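Local coordinates for tRNA (adenine(58)-N(1))-methyltransferase catalytic subunit TRM61 C-terminal domain-containing protein (Thermoplasma acidophilum, PDB 1YB2) that probably transfers a methyl group from S-adenosyl-L-methionine to an adenine in tRNA, at residues V27-E32 against F73-F78; A207-P212 against F261-I266; T234-K239 against T257-I262. All coordinates share one frame; numbering follows the deposited sequence.

In the fold
The three contacts lie on two sheets of one chain. Contact 1, first in sequence, pairs strands 28-30 and 71-76 in the sheet built mainly from the N-terminal region, with 272-274 at its margin. Contacts 2 and 3 are neighbours in the Rossmann-like sheet of class I S-adenosyl-L-methionine-dependent methyltransferases, where strand 258-267 runs between 205-211 and 229-242; both end on that strand and share F261 and I262. Their centres are 11 Å apart, whereas contact 1 lies about 18 Å from contact 2 and 25 Å from contact 3, centre to centre. I266 reaches V30, I74 and S76, joining the two sheets. Strand 229-242, outermost within the chain, pairs antiparallel with a strand of the second subunit, so the sheet runs on across the dimer.

Contact 1 of 3, residues V27-E32 against F73-F78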
# COMPACT_ATOMS: atom_id res chain seq x y z
N VAL A 27 12.64 -3.32 18.38
CA VAL A 27 13.07 -1.94 18.54
C VAL A 27 11.92 -0.98 18.86
O VAL A 27 12.15 0.12 19.37
CB VAL A 27 13.96 -1.48 17.31
CG1 VAL A 27 13.12 -1.22 16.06
CG2 VAL A 27 14.80 -0.28 17.66
N ILE A 28 10.69 -1.40 18.59
CA ILE A 28 9.51 -0.54 18.73
C ILE A 28 8.62 -1.02 19.89
O ILE A 28 8.43 -2.23 20.10
CB ILE A 28 8.69 -0.49 17.40
CG1 ILE A 28 9.56 -0.09 16.20
CG2 ILE A 28 7.46 0.43 17.50
CD1 ILE A 28 10.40 1.18 16.39
N LEU A 29 8.08 -0.07 20.64
CA LEU A 29 7.04 -0.37 21.63
C LEU A 29 5.71 0.20 21.12
O LEU A 29 5.58 1.42 20.94
CB LEU A 29 7.40 0.21 22.98
CG LEU A 29 8.70 -0.30 23.61
CD1 LEU A 29 8.96 0.40 24.91
CD2 LEU A 29 8.65 -1.81 23.84
N VAL A 30 4.74 -0.66 20.88
CA VAL A 30 3.47 -0.22 20.29
C VAL A 30 2.33 -0.33 21.28
O VAL A 30 2.44 -1.04 22.29
CB VAL A 30 3.12 -1.01 18.99
CG1 VAL A 30 4.25 -0.97 18.00
CG2 VAL A 30 2.73 -2.48 19.28
N SER A 31 1.23 0.37 21.00
CA SER A 31 0.02 0.28 21.81
C SER A 31 -1.14 0.92 21.07
O SER A 31 -0.97 1.41 19.94
CB SER A 31 0.23 0.95 23.18
OG SER A 31 0.09 2.35 23.07
N GLU A 32 -2.31 0.92 21.70
CA GLU A 32 -3.50 1.57 21.15
C GLU A 32 -3.37 3.10 21.21
O GLU A 32 -4.18 3.80 20.61
CB GLU A 32 -4.80 1.08 21.82
CG GLU A 32 -6.01 1.18 20.87
CD GLU A 32 -7.38 0.79 21.46
OE1 GLU A 32 -7.54 -0.33 22.03
OE2 GLU A 32 -8.34 1.61 21.28
N PHE A 73 2.59 -1.85 26.78
CA PHE A 73 3.21 -1.74 25.46
C PHE A 73 3.54 -3.12 24.96
O PHE A 73 3.95 -3.98 25.77
CB PHE A 73 4.51 -0.94 25.57
CG PHE A 73 4.30 0.52 25.86
CD1 PHE A 73 4.16 1.43 24.81
CD2 PHE A 73 4.22 0.98 27.17
CE1 PHE A 73 3.95 2.79 25.07
CE2 PHE A 73 4.02 2.35 27.45
CZ PHE A 73 3.88 3.25 26.40
N ILE A 74 3.39 -3.34 23.66
CA ILE A 74 3.80 -4.60 23.04
C ILE A 74 5.12 -4.38 22.28
O ILE A 74 5.27 -3.40 21.53
CB ILE A 74 2.71 -5.18 22.09
CG1 ILE A 74 1.33 -5.26 22.79
CG2 ILE A 74 3.11 -6.55 21.53
CD1 ILE A 74 1.33 -6.01 24.17
N VAL A 75 6.09 -5.27 22.52
CA VAL A 75 7.35 -5.24 21.78
C VAL A 75 7.14 -5.69 20.33
O VAL A 75 6.54 -6.73 20.05
CB VAL A 75 8.45 -6.10 22.48
CG1 VAL A 75 9.76 -6.03 21.70
CG2 VAL A 75 8.68 -5.62 23.90
N SER A 76 7.64 -4.88 19.41
CA SER A 76 7.58 -5.22 18.01
C SER A 76 8.93 -4.98 17.29
O SER A 76 9.71 -4.11 17.68
CB SER A 76 6.49 -4.39 17.35
OG SER A 76 6.37 -4.70 15.98
N ASP A 77 9.18 -5.74 16.23
CA ASP A 77 10.21 -5.34 15.26
C ASP A 77 9.71 -4.12 14.50
O ASP A 77 8.51 -3.90 14.38
CB ASP A 77 10.50 -6.46 14.25
CG ASP A 77 11.21 -7.67 14.88
OD1 ASP A 77 11.93 -7.52 15.89
OD2 ASP A 77 11.03 -8.78 14.34
N PHE A 78 10.63 -3.32 13.97
CA PHE A 78 10.23 -2.21 13.12
C PHE A 78 9.39 -2.66 11.94
O PHE A 78 9.64 -3.71 11.36
CB PHE A 78 11.43 -1.43 12.58
CG PHE A 78 11.03 -0.29 11.69
CD1 PHE A 78 10.50 0.88 12.24
CD2 PHE A 78 11.12 -0.41 10.31
CE1 PHE A 78 10.11 1.93 11.42
CE2 PHE A 78 10.73 0.62 9.49
CZ PHE A 78 10.22 1.80 10.05
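A classic beta bulge marks one end of this antiparallel pair in the N-terminal, FKBP-like region: two residues, V27 and I28, stand across from the single S76, and both of their backbone N atoms donate to S76 O. The bond from I28 N is 3.0 Å long and fairly straight, while that from V27 N is more bent, 146° at the hydrogen. Beyond the bulge the ladder is regular, with I28 and V30 in hydrogen-bonded pairs with S76 and I74, and L29 opposite V75 in a non-hydrogen-bonded pair.

L29 and V75 point to one face, and the F73 ring comes in beside L29. L29 CD2 lies alongside V75 CG2 at 3.8 Å, and L29 CB approaches F73 CD1 obliquely at 3.9 Å; branched and aromatic groups suit this buried side, where L66 of strand 65-68 adds to the packing. On the other face V30 spreads its two methyls. A chi1 of -53° sets CG1 anti to the carbonyl carbon and leaves CG2 between the backbone N and the carbonyl carbon, 3.9 Å from I74 CB. The short side chain of S76 lets V30 CG1 and I266 of strand 258-267 come close, and its buried hydroxyl is satisfied by D77 O. I266 also packs on V30 and I74, bringing the methyltransferase sheet against this one.

At the bulge end V27 and I28 lie beside F78, whose ring stacks on F158 of the second subunit. V27 CG1 is 3.9 Å from F78 CB, and I28 CD1 comes to the edge of the ring, 4.2 Å from F78 CD1.

Contact 2 of 3, residues A207-P212 against F261-I266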
# COMPACT_ATOMS: atom_id res chain seq x y z
N ALA A 207 -2.25 -8.62 12.26
CA ALA A 207 -3.42 -9.08 11.53
C ALA A 207 -4.22 -7.87 11.10
O ALA A 207 -4.39 -6.90 11.88
CB ALA A 207 -4.30 -9.99 12.41
N THR A 208 -4.69 -7.90 9.87
CA THR A 208 -5.50 -6.81 9.32
C THR A 208 -6.88 -7.37 9.03
O THR A 208 -6.99 -8.38 8.31
CB THR A 208 -4.87 -6.25 8.01
OG1 THR A 208 -3.57 -5.73 8.29
CG2 THR A 208 -5.71 -5.13 7.45
N PHE A 209 -7.92 -6.73 9.57
CA PHE A 209 -9.30 -7.19 9.38
C PHE A 209 -10.07 -6.14 8.60
O PHE A 209 -10.06 -4.98 9.00
CB PHE A 209 -10.01 -7.37 10.74
CG PHE A 209 -9.40 -8.40 11.62
CD1 PHE A 209 -8.37 -8.07 12.51
CD2 PHE A 209 -9.86 -9.71 11.58
CE1 PHE A 209 -7.80 -9.03 13.35
CE2 PHE A 209 -9.29 -10.69 12.41
CZ PHE A 209 -8.25 -10.34 13.28
N TYR A 210 -10.74 -6.56 7.52
CA TYR A 210 -11.58 -5.66 6.71
C TYR A 210 -13.03 -5.95 7.02
O TYR A 210 -13.44 -7.11 6.92
CB TYR A 210 -11.33 -5.88 5.21
CG TYR A 210 -10.07 -5.25 4.71
CD1 TYR A 210 -8.84 -5.92 4.83
CD2 TYR A 210 -10.08 -3.99 4.11
CE1 TYR A 210 -7.64 -5.34 4.36
CE2 TYR A 210 -8.87 -3.39 3.64
CZ TYR A 210 -7.67 -4.08 3.77
OH TYR A 210 -6.49 -3.52 3.33
N LEU A 211 -13.79 -4.92 7.44
CA LEU A 211 -15.21 -5.04 7.75
C LEU A 211 -16.00 -3.98 6.96
O LEU A 211 -15.46 -2.92 6.65
CB LEU A 211 -15.47 -4.88 9.26
CG LEU A 211 -15.20 -6.03 10.25
CD1 LEU A 211 -15.93 -7.30 9.84
CD2 LEU A 211 -13.69 -6.29 10.45
N PRO A 212 -17.25 -4.28 6.59
CA PRO A 212 -17.97 -3.32 5.75
C PRO A 212 -18.68 -2.21 6.52
O PRO A 212 -19.07 -1.22 5.93
CB PRO A 212 -18.99 -4.20 5.02
CG PRO A 212 -19.35 -5.23 6.03
CD PRO A 212 -18.06 -5.48 6.84
N PHE A 261 -13.81 -0.45 6.79
CA PHE A 261 -13.41 -0.33 8.18
C PHE A 261 -12.27 -1.31 8.40
O PHE A 261 -12.45 -2.52 8.24
CB PHE A 261 -14.60 -0.61 9.10
CG PHE A 261 -15.68 0.45 9.03
CD1 PHE A 261 -15.77 1.44 10.00
CD2 PHE A 261 -16.57 0.47 7.96
CE1 PHE A 261 -16.75 2.42 9.92
CE2 PHE A 261 -17.56 1.46 7.88
CZ PHE A 261 -17.64 2.44 8.87
N ILE A 262 -11.09 -0.79 8.72
CA ILE A 262 -9.89 -1.62 8.75
C ILE A 262 -9.31 -1.62 10.15
O ILE A 262 -8.96 -0.57 10.69
CB ILE A 262 -8.84 -1.12 7.74
CG1 ILE A 262 -9.47 -1.01 6.33
CG2 ILE A 262 -7.61 -2.05 7.75
CD1 ILE A 262 -8.63 -0.14 5.35
N THR A 263 -9.24 -2.81 10.75
CA THR A 263 -8.71 -2.99 12.10
C THR A 263 -7.33 -3.67 12.03
O THR A 263 -7.16 -4.68 11.34
CB THR A 263 -9.67 -3.86 12.96
OG1 THR A 263 -10.89 -3.14 13.16
CG2 THR A 263 -9.06 -4.24 14.34
N PHE A 264 -6.35 -3.09 12.72
CA PHE A 264 -5.03 -3.70 12.88
C PHE A 264 -4.83 -4.17 14.31
O PHE A 264 -5.15 -3.45 15.25
CB PHE A 264 -3.92 -2.70 12.54
CG PHE A 264 -4.00 -2.16 11.15
CD1 PHE A 264 -4.59 -0.92 10.90
CD2 PHE A 264 -3.49 -2.90 10.07
CE1 PHE A 264 -4.67 -0.40 9.59
CE2 PHE A 264 -3.56 -2.39 8.75
CZ PHE A 264 -4.14 -1.15 8.52
N ALA A 265 -4.25 -5.36 14.47
CA ALA A 265 -3.98 -5.94 15.79
C ALA A 265 -2.63 -6.65 15.76
O ALA A 265 -2.23 -7.20 14.72
CB ALA A 265 -5.10 -6.90 16.18
N ILE A 266 -1.92 -6.62 16.88
CA ILE A 266 -0.65 -7.36 17.02
C ILE A 266 -0.79 -8.60 17.92
O ILE A 266 -1.39 -8.52 18.99
CB ILE A 266 0.50 -6.40 17.51
CG1 ILE A 266 1.87 -7.10 17.53
CG2 ILE A 266 0.15 -5.71 18.86
CD1 ILE A 266 3.04 -6.10 17.65
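T208, Y210, I262 and F264 point their side chains to one face of an antiparallel ladder in the Rossmann-like sheet of this class I methyltransferase fold, lying alongside one another across the two strands. T208 sits between I262 and F264. Its methyl CG2 touches both, at 3.6 Å from I262 CG2 and 3.7 Å from F264 CE2, while OG1 lies obliquely to the F264 ring, 3.3 Å from CD2. The first torsion (chi1 -61°) places CG2 anti to the backbone N and OG1 beside it. A beta-branched residue suits an extended strand, and here both of its branches are used in packing.

Y210 stands next to I262. I262 CG2 lies over one face of the tyrosine ring, and I262 CG1 comes within 3.6 Å of Y210 CE2. The tyrosine side chain is also close to D186, a predicted S-adenosyl-L-methionine ligand, so this row probably lies near the cofactor pocket.

On the reverse face F209 turns the edge of its ring to A265 CB, 4.5 Å from CE1, where the short alanine side chain accepts a large neighbour. F261 has L211 O in the plane of its ring, at the edge, with L211 O 3.5 Å from F261 CB; P212 O lies obliquely to the same ring. Three pairs of backbone hydrogen bonds, at A207 with A265, F209 with T263 and L211 with F261, fix this register.

Helix 214-223 covers the face of L211, F261 and T263, through Q216, S217, T220 and V221. Strand 205-211 has strand 180-185 on its other flank, and strand 258-267 has strand 229-242, where T263 OG1 bonds to T234 OG1.

Contact 3 of 3, residues T234-K239 against T257-I262; sequences TVELMK and THTAFI
V235 and I262 open the close-packed end of an antiparallel beta ladder at the margin of the Rossmann-like methyltransferase sheet. V235 CG2 lies 4.0 Å from I262 CB, and farther along L237 CD1 meets I262 CD1 at 3.9 Å; the branched side chains fill this face, to which A260, opposite L237, adds only a methyl. Six backbone hydrogen bonds hold the strands, the one from L237 N to A260 O being almost straight (176°).

The other face is partly aromatic. E236 runs alongside F261 as an extended chain, with CG anti to the backbone N (chi1 175°). Its CG makes an off-centre CH-pi contact with the ring, 4.3 Å from the centroid, and its carboxylate plane is tilted 26° from the ring plane. The aliphatic part of glutamate suits an aromatic neighbour. OE2 stays beside the ring, 3.6 Å from F261 CZ, while OE1 forms a salt bridge with R240 of the second subunit, whose own strand pairs antiparallel with 234-239.

Exposure rises toward K239, H258 and T257, although the backbone ladder stays intact. The long, flexible chain of K239 suits this partly exposed place and packs on V235 of the second subunit. Between the two regions the selenomethionine M238 brings its CG to 3.3 Å from T259 OG1.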
# COMPACT_ATOMS: atom_id res chain seq x y z
N THR A 234 -8.12 1.16 14.48
CA THR A 234 -9.15 0.90 13.49
C THR A 234 -9.43 2.23 12.82
O THR A 234 -9.60 3.27 13.50
CB THR A 234 -10.45 0.37 14.12
OG1 THR A 234 -10.22 -0.91 14.69
CG2 THR A 234 -11.55 0.23 13.08
N VAL A 235 -9.46 2.19 11.49
CA VAL A 235 -9.76 3.35 10.68
C VAL A 235 -11.00 3.14 9.82
O VAL A 235 -11.26 2.02 9.35
CB VAL A 235 -8.57 3.77 9.79
CG1 VAL A 235 -7.34 4.14 10.67
CG2 VAL A 235 -8.22 2.69 8.77
N GLU A 236 -11.77 4.21 9.63
CA GLU A 236 -12.74 4.27 8.55
C GLU A 236 -12.07 4.96 7.35
O GLU A 236 -11.58 6.09 7.45
CB GLU A 236 -13.99 5.02 9.02
CG GLU A 236 -15.04 5.25 7.92
CD GLU A 236 -16.24 6.02 8.42
OE1 GLU A 236 -16.11 6.78 9.40
OE2 GLU A 236 -17.33 5.85 7.84
N LEU A 237 -12.02 4.25 6.22
CA LEU A 237 -11.42 4.76 4.99
C LEU A 237 -12.54 4.93 4.00
O LEU A 237 -13.29 3.98 3.74
CB LEU A 237 -10.41 3.76 4.40
CG LEU A 237 -8.91 4.11 4.39
CD1 LEU A 237 -8.15 3.22 3.41
CD2 LEU A 237 -8.65 5.56 4.04
N MSE A 238 -12.66 6.13 3.43
CA MSE A 238 -13.66 6.41 2.41
C MSE A 238 -12.99 6.89 1.12
O MSE A 238 -12.16 7.79 1.13
CB MSE A 238 -14.65 7.45 2.90
CG MSE A 238 -15.49 6.99 4.07
SE MSE A 238 -16.13 8.48 5.18
CE MSE A 238 -14.42 8.68 6.38
N LYS A 239 -13.37 6.27 0.01
CA LYS A 239 -12.78 6.58 -1.27
C LYS A 239 -13.87 6.98 -2.27
O LYS A 239 -14.90 6.32 -2.38
CB LYS A 239 -12.03 5.34 -1.78
CG LYS A 239 -11.50 5.48 -3.20
CD LYS A 239 -11.95 4.30 -4.06
CE LYS A 239 -11.62 4.56 -5.52
NZ LYS A 239 -12.73 4.16 -6.40
N THR A 257 -19.38 6.89 -2.97
CA THR A 257 -18.27 6.78 -2.07
C THR A 257 -18.24 5.37 -1.48
O THR A 257 -19.28 4.82 -1.12
CB THR A 257 -18.06 7.99 -1.08
OG1 THR A 257 -17.66 7.51 0.22
CG2 THR A 257 -19.23 8.88 -1.00
N HIS A 258 -17.06 4.77 -1.50
CA HIS A 258 -16.87 3.42 -1.03
C HIS A 258 -16.15 3.46 0.32
O HIS A 258 -15.18 4.20 0.48
CB HIS A 258 -16.13 2.61 -2.09
CG HIS A 258 -16.80 2.68 -3.43
ND1 HIS A 258 -16.36 3.50 -4.45
CD2 HIS A 258 -17.95 2.10 -3.88
CE1 HIS A 258 -17.18 3.39 -5.48
NE2 HIS A 258 -18.15 2.55 -5.16
N THR A 259 -16.65 2.68 1.28
CA THR A 259 -16.19 2.74 2.67
C THR A 259 -15.71 1.39 3.21
O THR A 259 -16.43 0.40 3.11
CB THR A 259 -17.30 3.26 3.59
OG1 THR A 259 -17.60 4.62 3.24
CG2 THR A 259 -16.87 3.22 5.05
N ALA A 260 -14.51 1.38 3.77
CA ALA A 260 -13.96 0.20 4.46
C ALA A 260 -13.63 0.53 5.91
O ALA A 260 -13.22 1.66 6.23
CB ALA A 260 -12.72 -0.31 3.76
N PHE A 261 -13.81 -0.45 6.79
CA PHE A 261 -13.41 -0.33 8.18
C PHE A 261 -12.27 -1.31 8.40
O PHE A 261 -12.45 -2.52 8.24
CB PHE A 261 -14.60 -0.61 9.10
CG PHE A 261 -15.68 0.45 9.03
CD1 PHE A 261 -15.77 1.44 10.00
CD2 PHE A 261 -16.57 0.47 7.96
CE1 PHE A 261 -16.75 2.42 9.92
CE2 PHE A 261 -17.56 1.46 7.88
CZ PHE A 261 -17.64 2.44 8.87
N ILE A 262 -11.09 -0.79 8.72
CA ILE A 262 -9.89 -1.62 8.75
C ILE A 262 -9.31 -1.62 10.15
O ILE A 262 -8.96 -0.57 10.69
CB ILE A 262 -8.84 -1.12 7.74
CG1 ILE A 262 -9.47 -1.01 6.33
CG2 ILE A 262 -7.61 -2.05 7.75
CD1 ILE A 262 -8.63 -0.14 5.35